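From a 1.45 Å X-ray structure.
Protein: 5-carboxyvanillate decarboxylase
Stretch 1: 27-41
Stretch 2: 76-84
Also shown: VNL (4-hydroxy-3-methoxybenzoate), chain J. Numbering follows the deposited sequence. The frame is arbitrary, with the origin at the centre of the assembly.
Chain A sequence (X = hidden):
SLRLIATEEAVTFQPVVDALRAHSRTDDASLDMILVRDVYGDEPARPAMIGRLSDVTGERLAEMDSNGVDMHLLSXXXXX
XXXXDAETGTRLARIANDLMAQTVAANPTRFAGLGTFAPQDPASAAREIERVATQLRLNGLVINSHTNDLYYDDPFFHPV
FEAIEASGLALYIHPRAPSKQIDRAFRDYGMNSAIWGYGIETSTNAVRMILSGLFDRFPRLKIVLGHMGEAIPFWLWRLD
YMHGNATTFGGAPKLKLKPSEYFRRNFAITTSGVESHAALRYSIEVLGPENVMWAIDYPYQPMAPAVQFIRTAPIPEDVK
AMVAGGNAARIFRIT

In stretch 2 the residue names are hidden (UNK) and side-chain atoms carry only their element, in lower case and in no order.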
# COMPACT_ATOMS: atom_id res chain seq x y z
N ASP A 27 -27.31 -13.59 0.56
CA ASP A 27 -26.34 -14.11 -0.39
C ASP A 27 -25.37 -13.06 -0.89
O ASP A 27 -24.69 -13.27 -1.90
CB ASP A 27 -27.07 -14.76 -1.58
CG ASP A 27 -27.84 -13.76 -2.43
OD1 ASP A 27 -28.11 -12.64 -1.94
OD2 ASP A 27 -28.20 -14.10 -3.58
N ASP A 28 -25.28 -11.94 -0.18
CA ASP A 28 -24.38 -10.84 -0.54
C ASP A 28 -22.95 -11.37 -0.75
O ASP A 28 -22.43 -12.10 0.09
CB ASP A 28 -24.40 -9.79 0.56
CG ASP A 28 -23.77 -8.47 0.14
OD1 ASP A 28 -22.92 -8.45 -0.77
OD2 ASP A 28 -24.13 -7.45 0.75
N ALA A 29 -22.34 -11.02 -1.87
CA ALA A 29 -20.99 -11.50 -2.18
C ALA A 29 -19.89 -10.55 -1.73
O ALA A 29 -18.70 -10.83 -1.93
CB ALA A 29 -20.85 -11.79 -3.68
N SER A 30 -20.27 -9.41 -1.15
CA SER A 30 -19.29 -8.45 -0.65
C SER A 30 -18.30 -9.11 0.30
O SER A 30 -18.69 -9.93 1.12
CB SER A 30 -19.99 -7.30 0.08
OG SER A 30 -19.03 -6.42 0.65
N LEU A 31 -17.02 -8.75 0.19
CA LEU A 31 -16.00 -9.32 1.05
C LEU A 31 -16.23 -8.95 2.52
O LEU A 31 -15.72 -9.62 3.42
CB LEU A 31 -14.60 -8.93 0.59
CG LEU A 31 -13.41 -9.67 1.22
CD1 LEU A 31 -13.40 -11.14 0.85
CD2 LEU A 31 -12.13 -9.02 0.76
N ASP A 32 -17.01 -7.90 2.78
CA ASP A 32 -17.36 -7.56 4.15
C ASP A 32 -18.21 -8.62 4.83
O ASP A 32 -18.36 -8.60 6.04
CB ASP A 32 -18.07 -6.21 4.24
CG ASP A 32 -17.13 -5.07 4.01
OD1 ASP A 32 -16.30 -4.77 4.90
OD2 ASP A 32 -17.20 -4.48 2.92
N MET A 33 -18.79 -9.54 4.05
CA MET A 33 -19.59 -10.61 4.65
C MET A 33 -18.79 -11.51 5.58
O MET A 33 -19.37 -12.17 6.44
CB MET A 33 -20.33 -11.43 3.58
CG MET A 33 -21.43 -10.63 2.88
SD MET A 33 -22.81 -10.15 3.94
CE MET A 33 -23.66 -11.73 4.07
N ILE A 34 -17.46 -11.54 5.42
CA ILE A 34 -16.62 -12.30 6.34
C ILE A 34 -16.73 -11.71 7.75
O ILE A 34 -17.11 -12.40 8.69
CB ILE A 34 -15.15 -12.38 5.86
CG1 ILE A 34 -15.07 -13.16 4.54
CG2 ILE A 34 -14.28 -13.04 6.92
CD1 ILE A 34 -13.67 -13.20 3.91
N LEU A 35 -16.42 -10.42 7.88
CA LEU A 35 -16.63 -9.69 9.13
C LEU A 35 -18.07 -9.80 9.62
O LEU A 35 -18.33 -10.08 10.79
CB LEU A 35 -16.29 -8.21 8.93
CG LEU A 35 -16.75 -7.26 10.04
CD1 LEU A 35 -15.89 -7.45 11.27
CD2 LEU A 35 -16.70 -5.81 9.56
N VAL A 36 -19.02 -9.57 8.71
CA VAL A 36 -20.42 -9.49 9.13
C VAL A 36 -20.91 -10.82 9.71
O VAL A 36 -21.58 -10.84 10.74
CB VAL A 36 -21.32 -8.95 8.00
CG1 VAL A 36 -22.79 -9.10 8.36
CG2 VAL A 36 -20.98 -7.49 7.71
N ARG A 37 -20.53 -11.93 9.09
CA ARG A 37 -20.87 -13.23 9.66
C ARG A 37 -20.13 -13.51 10.97
O ARG A 37 -20.71 -14.08 11.90
CB ARG A 37 -20.64 -14.35 8.64
CG ARG A 37 -21.64 -14.32 7.50
CD ARG A 37 -21.50 -15.57 6.64
NE ARG A 37 -21.79 -15.32 5.23
CZ ARG A 37 -20.86 -15.15 4.29
NH1 ARG A 37 -19.57 -15.21 4.61
NH2 ARG A 37 -21.22 -14.93 3.04
N ASP A 38 -18.85 -13.11 11.05
CA ASP A 38 -18.07 -13.37 12.25
C ASP A 38 -18.62 -12.63 13.46
O ASP A 38 -18.56 -13.13 14.58
CB ASP A 38 -16.60 -12.98 12.05
CG ASP A 38 -15.81 -14.02 11.28
OD1 ASP A 38 -16.34 -15.12 11.03
OD2 ASP A 38 -14.65 -13.72 10.93
N VAL A 39 -19.15 -11.44 13.24
CA VAL A 39 -19.61 -10.60 14.35
C VAL A 39 -21.13 -10.60 14.52
O VAL A 39 -21.62 -10.72 15.64
CB VAL A 39 -19.09 -9.15 14.19
CG1 VAL A 39 -19.74 -8.20 15.21
CG2 VAL A 39 -17.58 -9.12 14.33
N TYR A 40 -21.87 -10.51 13.42
CA TYR A 40 -23.33 -10.33 13.47
C TYR A 40 -24.11 -11.55 13.03
O TYR A 40 -25.34 -11.53 13.05
CB TYR A 40 -23.74 -9.13 12.61
CG TYR A 40 -23.00 -7.86 12.92
CD1 TYR A 40 -23.47 -6.98 13.90
CD2 TYR A 40 -21.82 -7.54 12.26
CE1 TYR A 40 -22.79 -5.81 14.19
CE2 TYR A 40 -21.12 -6.38 12.55
CZ TYR A 40 -21.61 -5.51 13.52
OH TYR A 40 -20.90 -4.37 13.79
N GLY A 41 -23.39 -12.61 12.66
CA GLY A 41 -24.03 -13.82 12.16
C GLY A 41 -24.68 -14.69 13.22
O GLY A 41 -24.42 -14.52 14.41
N UNK A 76 -19.80 5.02 14.16
CA UNK A 76 -20.46 3.76 13.86
C UNK A 76 -19.50 2.85 13.10
O UNK A 76 -18.92 3.23 12.08
c UNK A 76 -23.54 3.01 11.58
c UNK A 76 -21.74 4.00 13.05
c UNK A 76 -22.97 1.94 13.77
c UNK A 76 -22.42 2.71 12.58
N UNK A 77 -19.34 1.63 13.61
CA UNK A 77 -18.32 0.71 13.15
C UNK A 77 -18.56 0.30 11.70
O UNK A 77 -19.70 0.24 11.25
c UNK A 77 -18.27 -0.53 14.07
o UNK A 77 -17.14 -1.33 13.74
c UNK A 77 -19.56 -1.36 13.95
N UNK A 78 -17.47 0.05 10.97
CA UNK A 78 -17.59 -0.46 9.61
C UNK A 78 -18.38 -1.78 9.66
O UNK A 78 -18.26 -2.55 10.61
c UNK A 78 -16.20 -0.70 9.03
N UNK A 79 -19.19 -2.05 8.62
CA UNK A 79 -19.37 -1.30 7.37
C UNK A 79 -20.44 -0.21 7.43
O UNK A 79 -20.96 0.19 6.38
c UNK A 79 -20.66 -3.30 7.27
c UNK A 79 -19.82 -2.40 6.41
c UNK A 79 -19.96 -3.31 8.62
N UNK A 80 -20.73 0.30 8.62
CA UNK A 80 -21.72 1.36 8.76
C UNK A 80 -23.07 0.93 8.22
O UNK A 80 -23.53 -0.18 8.53
N UNK A 81 -23.69 1.80 7.43
CA UNK A 81 -24.98 1.51 6.81
C UNK A 81 -24.84 1.26 5.31
O UNK A 81 -25.84 1.20 4.59
c UNK A 81 -26.24 2.88 8.53
c UNK A 81 -25.57 3.94 6.34
c UNK A 81 -26.01 2.65 7.03
N UNK A 82 -23.61 1.10 4.86
CA UNK A 82 -23.32 1.07 3.43
C UNK A 82 -23.66 -0.22 2.71
O UNK A 82 -23.72 -0.23 1.48
c UNK A 82 -21.56 2.90 3.50
c UNK A 82 -21.86 1.44 3.19
c UNK A 82 -20.10 3.11 3.79
o UNK A 82 -19.70 3.28 4.94
n UNK A 82 -19.29 3.08 2.73
N UNK A 83 -23.90 -1.30 3.45
CA UNK A 83 -24.26 -2.56 2.80
C UNK A 83 -25.75 -2.69 2.46
O UNK A 83 -26.14 -3.57 1.69
c UNK A 83 -21.88 -6.44 3.14
s UNK A 83 -21.84 -5.39 4.60
c UNK A 83 -23.84 -3.77 3.63
c UNK A 83 -22.35 -3.82 3.90
N UNK A 84 -26.58 -1.83 3.04
CA UNK A 84 -28.03 -1.92 2.89
C UNK A 84 -28.52 -1.26 1.61
O UNK A 84 -27.79 -0.51 0.96
c UNK A 84 -27.34 -1.34 7.64
c UNK A 84 -28.23 -1.77 5.43
c UNK A 84 -27.79 -0.88 6.41
c UNK A 84 -28.72 -1.26 4.10
c UNK A 84 -27.32 -2.70 7.90
c UNK A 84 -28.20 -3.12 5.71
c UNK A 84 -27.75 -3.58 6.94
C1 VNL J . -11.38 -4.83 12.84
CO1 VNL J . -10.38 -3.94 13.25
CO2 VNL J . -12.62 -4.37 12.36
CM1 VNL J . -10.61 -2.55 13.20
CM2 VNL J . -12.86 -3.00 12.29
OM VNL J . -14.04 -2.46 11.83
CZ VNL J . -11.83 -2.06 12.73
CC VNL J . -11.13 -6.31 12.95
CV VNL J . -15.10 -3.32 11.37
O1 VNL J . -10.17 -6.75 13.64
O2 VNL J . -11.93 -7.10 12.39
O3 VNL J . -12.25 -0.78 12.94
O HOH W 1 -24.00 -4.82 0.13
O HOH W 2 -18.40 -4.40 12.67

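Position 76 carries four side-chain carbons, forked at the second, and no atom of stretch 1 lies within contact distance. It is Leu76, an apolar side chain suited to a buried position. At position 77 the first side-chain carbon bears one oxygen and one carbon, and that branch carbon lies 3.3 Å from Tyr40 OH. This defines Thr77, whose two unlike branches meet two neighbours: the methyl, CG2, lies against the tyrosine hydroxyl, while OG1 is 3.7 Å from CV, the methoxy carbon of the bound VNL.

Position 78 has a single side-chain carbon, which stays 5.2 Å or more from every atom of stretch 1: Ala78. The small side chain makes no contact with stretch 1; the backbone does, since Ala78 O lies 3.8 Å from Leu35 CD2 and 3.3 Å from VNL CV, and accepts a hydrogen bond from water 2 (2.8 Å from Ala78 O to the water oxygen). That water is also hydrogen-bonded to Tyr40 OH, at 2.7 Å from its oxygen, and so links the two stretches.

At position 79 three carbons close a ring onto the backbone nitrogen, and the ring faces apolar groups of the helix. This is Pro79, preceded by a cis peptide bond, a geometry that proline tolerates better than other residues. Its CD is 4.2 Å from Leu35 CD2, and its CG is 4.2 Å from Val36 CG2. Position 80 has no side-chain atoms and a phi of 59°, a conformation that favours glycine: Gly80, within the type II' turn that runs from Pro79 to position 82.

Position 81 has one carbon carrying two more, all beyond reach of stretch 1, hence Val81, apolar and buried. Position 82 has three carbons in line, the third bearing an oxygen and a nitrogen, and does not touch stretch 1: Gln82, whose amide is hydrogen-bonded elsewhere in the structure, so its polar end is satisfied though buried.

Position 83 is an unbranched run of two carbons, a sulfur and a terminal carbon, reaching Asp28, Ser30, Asp32, Met33 and Val36. It is Met83. The flexible thioether places SD 3.8 Å from Val36 CG2 and CE 3.9 Å from Met33 SD, with CE also 3.7 Å from Ser30 CB and 3.4 Å from Asp28 OD2. At position 84 one carbon leads to a six-carbon ring that makes no contact with stretch 1: Phe84, its CA-to-CB bond directed away from stretch 1, an apolar ring in a buried place.

No direct hydrogen bond joins the stretches. Met83 reaches from Asp28 to Val36, Pro79 packs on Asp32, Leu35 and Val36, and waters bridge the polar groups: water 1 donates to Asp28 OD2 (2.7 Å from its oxygen) and to Met83 O (2.9 Å).

Stretch 2 76-84: LTAPGVQMF
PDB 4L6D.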